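Local coordinates for carbohydrate binding protein (Flavobacterium johnsoniae, PDB 3HZB) that binds calcium through a betagamma-crystallin domain, the part of a larger, probably carbohydrate-binding protein that this chain represents, at residues T4-D8 with C9-G13; G21-N24 with L25-N29; C70-T73 with T74-D77. One frame throughout, in Å; residues are numbered along the deposited sequence.

Interaction 1 of 3, residues T4-D8 with C9-G13; sequences TVYKD and CNYTG. With CA (calcium ion), chain L.
Tyr6 offers one ring face to Tyr11, whose backbone and CB lie across it. Tyr11 CA sits over the ring centre, and Tyr11 CB stands 3.8 Å from the centroid of the Tyr6 ring, only 11° off its normal, a CH-pi contact. The Tyr11 ring then turns its edge to the same face, planes at 71°, an offset edge-to-face pair; its CD2 lies 4.0 Å from Tyr6 CE1. With Tyr6 CG anti to its own carbonyl carbon (chi1 -58°), the ring lies beneath the returning chain, and Gly13 O comes to the ring edge. This is the folded hairpin of the betagamma-crystallin Greek key, with the family signature of two aromatics and a glycine in Tyr6, Tyr11 and Gly13. Asp8 N donates to Thr12 O at 2.9 Å, and within the turn Thr12 OG1 donates to Cys9 O at 2.9 Å, nearly along the C=O axis. The Thr12 hydroxyl also touches Asp8 CB, 3.3 Å from OG1. The corner at Lys7 aims its carbonyl at calcium, with O 2.4 Å from the ion, and Asp8 OD1 accepts a bond from a water on that ion, 2.6 Å from the water oxygen. Asp37, Ser39 and Asp77 complete the protein ligands. Outward, Arg42 makes a cation-pi contact with Tyr11, Ser40 OG bonds Asp8 O, and Tyr11 packs on Ser66 of the second subunit.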
loop_
_atom_site.group_PDB
_atom_site.type_symbol
_atom_site.label_atom_id
_atom_site.label_comp_id
_atom_site.label_asym_id
_atom_site.label_seq_id
_atom_site.Cartn_x
_atom_site.Cartn_y
_atom_site.Cartn_z
ATOM N N THR B 4 0.682 -6.123 -7.199
ATOM C CA THR B 4 0.408 -7.538 -7.019
ATOM C C THR B 4 -1.081 -7.686 -6.725
ATOM O O THR B 4 -1.626 -6.984 -5.877
ATOM C CB THR B 4 1.229 -8.134 -5.855
ATOM O OG1 THR B 4 2.627 -7.960 -6.122
ATOM C CG2 THR B 4 0.942 -9.621 -5.711
ATOM N N VAL B 5 -1.740 -8.577 -7.455
ATOM C CA VAL B 5 -3.163 -8.809 -7.255
ATOM C C VAL B 5 -3.333 -10.175 -6.604
ATOM O O VAL B 5 -2.728 -11.157 -7.035
ATOM C CB VAL B 5 -3.926 -8.744 -8.593
ATOM C CG1 VAL B 5 -3.806 -7.346 -9.164
ATOM C CG2 VAL B 5 -3.366 -9.769 -9.585
ATOM N N TYR B 6 -4.153 -10.228 -5.560
ATOM C CA TYR B 6 -4.359 -11.474 -4.835
ATOM C C TYR B 6 -5.748 -12.053 -4.979
ATOM O O TYR B 6 -6.738 -11.325 -5.107
ATOM C CB TYR B 6 -4.066 -11.283 -3.345
ATOM C CG TYR B 6 -2.669 -10.807 -3.036
ATOM C CD1 TYR B 6 -2.327 -9.463 -3.176
ATOM C CD2 TYR B 6 -1.689 -11.696 -2.592
ATOM C CE1 TYR B 6 -1.050 -9.012 -2.882
ATOM C CE2 TYR B 6 -0.399 -11.252 -2.294
ATOM C CZ TYR B 6 -0.091 -9.907 -2.443
ATOM O OH TYR B 6 1.172 -9.447 -2.161
ATOM N N LYS B 7 -5.806 -13.379 -4.930
ATOM C CA LYS B 7 -7.060 -14.097 -5.041
ATOM C C LYS B 7 -7.937 -13.833 -3.822
ATOM O O LYS B 7 -9.129 -13.655 -3.959
ATOM C CB LYS B 7 -6.799 -15.601 -5.169
ATOM C CG LYS B 7 -8.055 -16.440 -5.405
ATOM C CD LYS B 7 -7.712 -17.930 -5.437
ATOM C CE LYS B 7 -8.925 -18.776 -5.791
ATOM N NZ LYS B 7 -9.304 -18.615 -7.226
ATOM N N ASP B 8 -7.346 -13.802 -2.633
ATOM C CA ASP B 8 -8.115 -13.569 -1.411
ATOM C C ASP B 8 -7.857 -12.219 -0.765
ATOM O O ASP B 8 -6.904 -11.523 -1.102
ATOM C CB ASP B 8 -7.811 -14.654 -0.371
ATOM C CG ASP B 8 -8.189 -16.038 -0.843
ATOM O OD1 ASP B 8 -9.079 -16.151 -1.709
ATOM O OD2 ASP B 8 -7.605 -17.015 -0.334
ATOM N N CYS B 9 -8.715 -11.862 0.185
ATOM C CA CYS B 9 -8.563 -10.612 0.912
ATOM C C CYS B 9 -7.343 -10.720 1.821
ATOM O O CYS B 9 -6.837 -11.815 2.054
ATOM C CB CYS B 9 -9.839 -10.320 1.715
ATOM S SG CYS B 9 -11.119 -9.613 0.631
ATOM N N ASN B 10 -6.856 -9.582 2.305
ATOM C CA ASN B 10 -5.692 -9.555 3.186
ATOM C C ASN B 10 -4.405 -10.037 2.522
ATOM O O ASN B 10 -3.544 -10.639 3.171
ATOM C CB ASN B 10 -5.972 -10.382 4.440
ATOM C CG ASN B 10 -7.055 -9.772 5.301
ATOM O OD1 ASN B 10 -7.742 -10.474 6.044
ATOM N ND2 ASN B 10 -7.208 -8.455 5.213
ATOM N N TYR B 11 -4.284 -9.778 1.223
ATOM C CA TYR B 11 -3.086 -10.136 0.465
ATOM C C TYR B 11 -2.653 -11.593 0.615
ATOM O O TYR B 11 -1.493 -11.880 0.920
ATOM C CB TYR B 11 -1.938 -9.203 0.872
ATOM C CG TYR B 11 -2.392 -7.774 1.085
ATOM C CD1 TYR B 11 -2.407 -7.206 2.362
ATOM C CD2 TYR B 11 -2.868 -7.010 0.021
ATOM C CE1 TYR B 11 -2.894 -5.910 2.575
ATOM C CE2 TYR B 11 -3.355 -5.719 0.219
ATOM C CZ TYR B 11 -3.370 -5.175 1.498
ATOM O OH TYR B 11 -3.893 -3.915 1.696
ATOM N N THR B 12 -3.591 -12.506 0.391
ATOM C CA THR B 12 -3.324 -13.937 0.489
ATOM C C THR B 12 -3.943 -14.638 -0.719
ATOM O O THR B 12 -4.701 -14.030 -1.476
ATOM C CB THR B 12 -3.929 -14.540 1.780
ATOM O OG1 THR B 12 -5.347 -14.341 1.785
ATOM C CG2 THR B 12 -3.325 -13.880 3.013
ATOM N N GLY B 13 -3.624 -15.917 -0.893
ATOM C CA GLY B 13 -4.156 -16.665 -2.019
ATOM C C GLY B 13 -3.291 -16.463 -3.248
ATOM O O GLY B 13 -2.359 -15.661 -3.223
HETATM CA CA CA L . -11.496 -13.683 -4.538
HETATM O O HOH W 1 -11.425 -14.979 -2.090
HETATM O O HOH W 2 -13.632 -13.875 -3.009
HETATM O O HOH W 3 -12.047 -16.070 -5.401
#

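Interaction 2 of 3, residues G21-N24 with L25-N29; sequences GDYN and LARLN
Arg27 reaches back from the first turn of helix 25-29 to strand 21-23, where its NH1 donates to Asp22 O at 3.0 Å with an N-H...O angle of 159°. The carbonyl oxygen lies in the guanidinium plane, although NH1 itself stands above the plane of the carbonyl. This strand-to-helix junction belongs to the betagamma-crystallin domain, and Asn24 occupies the N-cap position. The helix starts with Leu28 N donating to Asn24 O at 3.0 Å, while Asp55 OD1 from a neighbouring loop accepts from Leu25 N. The Asn24 side chain folds over the first turn, its CG lodged between backbone N and carbonyl carbon (chi1 54°), and touches Ala26 and Arg27. The Arg27 side chain runs extended from CG to NE, which carries its guanidinium flat over one face of the Tyr23 ring. The planes are 15° apart and Arg27 CZ lies 4.0 Å from the centroid of the Tyr23 ring: a stack and a cation-pi contact at once. At the far end of that ring, Tyr23 OH bonds Thr19 N, holding the phenol in place beneath the arginine. The Asp22 carboxylate points elsewhere, to a salt bridge with Arg83. Lower down the Arg27 chain, CD presses on Tyr23 CD2 at 3.3 Å. On the buried side of the junction Leu28 CD2 packs against Tyr23 CB at 3.8 Å.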
loop_
_atom_site.group_PDB
_atom_site.type_symbol
_atom_site.label_atom_id
_atom_site.label_comp_id
_atom_site.label_asym_id
_atom_site.label_seq_id
_atom_site.Cartn_x
_atom_site.Cartn_y
_atom_site.Cartn_z
ATOM N N GLY B 21 1.548 -1.332 -17.920
ATOM C CA GLY B 21 1.006 -1.958 -19.110
ATOM C C GLY B 21 -0.469 -2.289 -19.008
ATOM O O GLY B 21 -1.107 -2.038 -17.983
ATOM N N ASP B 22 -1.009 -2.871 -20.072
ATOM C CA ASP B 22 -2.422 -3.221 -20.114
ATOM C C ASP B 22 -2.634 -4.726 -20.052
ATOM O O ASP B 22 -1.989 -5.486 -20.773
ATOM C CB ASP B 22 -3.060 -2.653 -21.382
ATOM C CG ASP B 22 -2.853 -1.153 -21.513
ATOM O OD1 ASP B 22 -2.979 -0.446 -20.489
ATOM O OD2 ASP B 22 -2.570 -0.680 -22.637
ATOM N N TYR B 23 -3.547 -5.145 -19.185
ATOM C CA TYR B 23 -3.835 -6.555 -19.002
ATOM C C TYR B 23 -5.285 -6.932 -19.268
ATOM O O TYR B 23 -6.159 -6.676 -18.434
ATOM C CB TYR B 23 -3.485 -6.993 -17.575
ATOM C CG TYR B 23 -2.027 -6.879 -17.210
ATOM C CD1 TYR B 23 -1.450 -5.639 -16.931
ATOM C CD2 TYR B 23 -1.215 -8.012 -17.149
ATOM C CE1 TYR B 23 -0.105 -5.529 -16.598
ATOM C CE2 TYR B 23 0.134 -7.913 -16.821
ATOM C CZ TYR B 23 0.680 -6.667 -16.546
ATOM O OH TYR B 23 2.008 -6.562 -16.216
ATOM N N ASN B 24 -5.557 -7.519 -20.430
ATOM C CA ASN B 24 -6.913 -7.974 -20.693
ATOM C C ASN B 24 -7.014 -9.318 -19.972
ATOM O O ASN B 24 -6.032 -9.774 -19.381
ATOM C CB ASN B 24 -7.203 -8.103 -22.202
ATOM C CG ASN B 24 -6.205 -8.986 -22.950
ATOM O OD1 ASN B 24 -6.207 -9.012 -24.183
ATOM N ND2 ASN B 24 -5.369 -9.707 -22.225
ATOM N N LEU B 25 -8.181 -9.951 -19.993
ATOM C CA LEU B 25 -8.329 -11.221 -19.291
ATOM C C LEU B 25 -7.331 -12.273 -19.781
ATOM O O LEU B 25 -6.815 -13.060 -18.996
ATOM C CB LEU B 25 -9.763 -11.738 -19.428
ATOM C CG LEU B 25 -10.106 -13.002 -18.631
ATOM C CD1 LEU B 25 -9.769 -12.815 -17.154
ATOM C CD2 LEU B 25 -11.585 -13.306 -18.804
ATOM N N ALA B 26 -7.057 -12.279 -21.079
ATOM C CA ALA B 26 -6.109 -13.233 -21.631
ATOM C C ALA B 26 -4.757 -13.079 -20.945
ATOM O O ALA B 26 -4.158 -14.068 -20.511
ATOM C CB ALA B 26 -5.963 -13.023 -23.139
ATOM N N ARG B 27 -4.277 -11.843 -20.827
ATOM C CA ARG B 27 -2.985 -11.618 -20.193
ATOM C C ARG B 27 -3.022 -11.964 -18.708
ATOM O O ARG B 27 -2.045 -12.488 -18.172
ATOM C CB ARG B 27 -2.518 -10.171 -20.386
ATOM C CG ARG B 27 -1.038 -9.987 -20.068
ATOM C CD ARG B 27 -0.549 -8.574 -20.379
ATOM N NE ARG B 27 0.877 -8.437 -20.090
ATOM C CZ ARG B 27 1.546 -7.288 -20.120
ATOM N NH1 ARG B 27 0.923 -6.156 -20.427
ATOM N NH2 ARG B 27 2.843 -7.273 -19.839
ATOM N N LEU B 28 -4.140 -11.680 -18.042
ATOM C CA LEU B 28 -4.255 -12.016 -16.626
ATOM C C LEU B 28 -4.165 -13.536 -16.489
ATOM O O LEU B 28 -3.482 -14.051 -15.606
ATOM C CB LEU B 28 -5.587 -11.513 -16.046
ATOM C CG LEU B 28 -5.733 -9.995 -15.881
ATOM C CD1 LEU B 28 -7.093 -9.668 -15.288
ATOM C CD2 LEU B 28 -4.629 -9.467 -14.976
ATOM N N ASN B 29 -4.840 -14.253 -17.383
ATOM C CA ASN B 29 -4.824 -15.713 -17.354
ATOM C C ASN B 29 -3.429 -16.275 -17.617
ATOM O O ASN B 29 -3.092 -17.352 -17.121
ATOM C CB ASN B 29 -5.802 -16.280 -18.383
ATOM C CG ASN B 29 -7.227 -16.382 -17.856
ATOM O OD1 ASN B 29 -7.581 -15.803 -16.819
ATOM N ND2 ASN B 29 -8.058 -17.115 -18.578
HETATM O O HOH W 4 0.859 -3.284 -22.150
#

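Interaction 3 of 3, residues C70-T73 with T74-D77; sequences CLNT and TWND. With CA (calcium ion), chain L.
The loop between strands 60-64 and 81-86, within the second Greek key of the betagamma-crystallin domain, makes a tight turn just before it supplies a calcium ligand. Asn72 O is the centre of the turn and accepts two backbone bonds. Asn76 N, 2.7 Å from Asn72 O, approaches almost head-on to the carbonyl, at a C=O...N angle of 175°; Trp75 N, 3.0 Å from the same oxygen, comes from above the carbonyl plane and makes a more bent bond, 135° at the hydrogen. The Asn72 amide folds over the same turn, its CG between backbone N and carbonyl carbon (chi1 62°), and meets the indole edge of Trp75 near the ring plane. At the base of the turn Leu71 CB lies 4.1 Å from Trp75 CB, and Leu71 CD1 reaches 3.6 Å from Trp75 O. Asn76 CB packs against Asn72 O at 3.2 Å; its amide OD1 is held by Ser39 OG, itself a calcium ligand, a second-shell bond that would help orient the serine toward the ion. A water joins the arms of the turn, donating to Thr73 O and Asn76 O. Asp77, at the end, binds calcium through OD1 at 2.5 Å and takes a bond at OD2 from a water on the same ion, a monodentate carboxylate whose second oxygen holds a metal-bound water. The turn is tied to its surroundings by backbone bonds of Leu71 with Ser39 and of Asp77 with Ile38, beside the start of strand 40-43, and by Thr74 O accepting from Gln53 NE2, just past strand 47-52.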
loop_
_atom_site.group_PDB
_atom_site.type_symbol
_atom_site.label_atom_id
_atom_site.label_comp_id
_atom_site.label_asym_id
_atom_site.label_seq_id
_atom_site.Cartn_x
_atom_site.Cartn_y
_atom_site.Cartn_z
ATOM N N CYS B 70 -9.196 -5.601 0.753
ATOM C CA CYS B 70 -10.419 -6.340 0.455
ATOM C C CYS B 70 -11.362 -5.466 -0.355
ATOM O O CYS B 70 -12.000 -4.561 0.187
ATOM C CB CYS B 70 -11.088 -6.755 1.767
ATOM S SG CYS B 70 -12.124 -8.262 1.763
ATOM N N LEU B 71 -11.435 -5.726 -1.655
ATOM C CA LEU B 71 -12.303 -4.955 -2.532
ATOM C C LEU B 71 -13.737 -5.000 -2.023
ATOM O O LEU B 71 -14.155 -5.982 -1.407
ATOM C CB LEU B 71 -12.236 -5.509 -3.954
ATOM C CG LEU B 71 -10.840 -5.420 -4.582
ATOM C CD1 LEU B 71 -10.831 -6.146 -5.917
ATOM C CD2 LEU B 71 -10.443 -3.960 -4.752
ATOM N N ASN B 72 -14.491 -3.938 -2.282
ATOM C CA ASN B 72 -15.873 -3.876 -1.825
ATOM C C ASN B 72 -16.799 -4.750 -2.666
ATOM O O ASN B 72 -16.361 -5.413 -3.608
ATOM C CB ASN B 72 -16.358 -2.420 -1.805
ATOM C CG ASN B 72 -16.353 -1.774 -3.175
ATOM O OD1 ASN B 72 -16.431 -0.550 -3.290
ATOM N ND2 ASN B 72 -16.277 -2.587 -4.220
ATOM N N THR B 73 -18.081 -4.749 -2.315
ATOM C CA THR B 73 -19.077 -5.554 -3.012
ATOM C C THR B 73 -19.155 -5.284 -4.509
ATOM O O THR B 73 -19.481 -6.177 -5.289
ATOM C CB THR B 73 -20.478 -5.333 -2.416
ATOM O OG1 THR B 73 -20.442 -5.599 -1.009
ATOM C CG2 THR B 73 -21.487 -6.257 -3.076
ATOM N N THR B 74 -18.865 -4.050 -4.904
ATOM C CA THR B 74 -18.919 -3.667 -6.306
ATOM C C THR B 74 -17.734 -4.196 -7.107
ATOM O O THR B 74 -17.859 -4.469 -8.303
ATOM C CB THR B 74 -18.959 -2.130 -6.459
ATOM O OG1 THR B 74 -20.117 -1.612 -5.794
ATOM C CG2 THR B 74 -19.019 -1.736 -7.928
ATOM N N TRP B 75 -16.590 -4.356 -6.452
ATOM C CA TRP B 75 -15.404 -4.811 -7.162
ATOM C C TRP B 75 -14.820 -6.164 -6.813
ATOM O O TRP B 75 -14.022 -6.700 -7.578
ATOM C CB TRP B 75 -14.311 -3.751 -7.056
ATOM C CG TRP B 75 -14.648 -2.556 -7.861
ATOM C CD1 TRP B 75 -15.287 -1.427 -7.434
ATOM C CD2 TRP B 75 -14.442 -2.398 -9.266
ATOM N NE1 TRP B 75 -15.491 -0.572 -8.492
ATOM C CE2 TRP B 75 -14.983 -1.144 -9.629
ATOM C CE3 TRP B 75 -13.853 -3.196 -10.257
ATOM C CZ2 TRP B 75 -14.952 -0.668 -10.943
ATOM C CZ3 TRP B 75 -13.822 -2.722 -11.566
ATOM C CH2 TRP B 75 -14.368 -1.469 -11.895
ATOM N N ASN B 76 -15.202 -6.721 -5.671
ATOM C CA ASN B 76 -14.668 -8.018 -5.281
ATOM C C ASN B 76 -15.175 -9.116 -6.210
ATOM O O ASN B 76 -16.374 -9.221 -6.464
ATOM C CB ASN B 76 -15.055 -8.356 -3.845
ATOM C CG ASN B 76 -14.425 -9.643 -3.377
ATOM O OD1 ASN B 76 -13.202 -9.774 -3.370
ATOM N ND2 ASN B 76 -15.254 -10.608 -2.996
ATOM N N ASP B 77 -14.252 -9.932 -6.712
ATOM C CA ASP B 77 -14.601 -11.018 -7.623
ATOM C C ASP B 77 -15.363 -10.507 -8.837
ATOM O O ASP B 77 -16.299 -11.153 -9.302
ATOM C CB ASP B 77 -15.451 -12.068 -6.903
ATOM C CG ASP B 77 -14.700 -12.747 -5.786
ATOM O OD1 ASP B 77 -13.456 -12.709 -5.826
ATOM O OD2 ASP B 77 -15.340 -13.325 -4.882
HETATM CA CA CA L . -11.496 -13.683 -4.538
HETATM O O HOH W 5 -18.686 -8.780 -5.360
HETATM O O HOH W 2 -13.632 -13.875 -3.009
HETATM O O HOH W 3 -12.047 -16.070 -5.401
HETATM O O HOH W 1 -11.425 -14.979 -2.090
#

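In the fold
Interactions 1 and 3 share one calcium ion: Lys7 gives it a backbone carbonyl and Asp77 a carboxylate, with three waters common to both. The Cys9-Cys70 disulfide also joins them, though their centres are about 12 Å apart. Interaction 1 lies at the surface and rests on aromatic contacts beside the metal; interaction 3 is partly buried, with backbone bonds converging on one carbonyl. Interaction 2, also partly buried, touches neither, and lies across the chain's centre from interaction 3. Its stacked arginine joins a helix to an edge strand of the four-stranded sheet, whereas interaction 1 leaves the central strand of the three-stranded one.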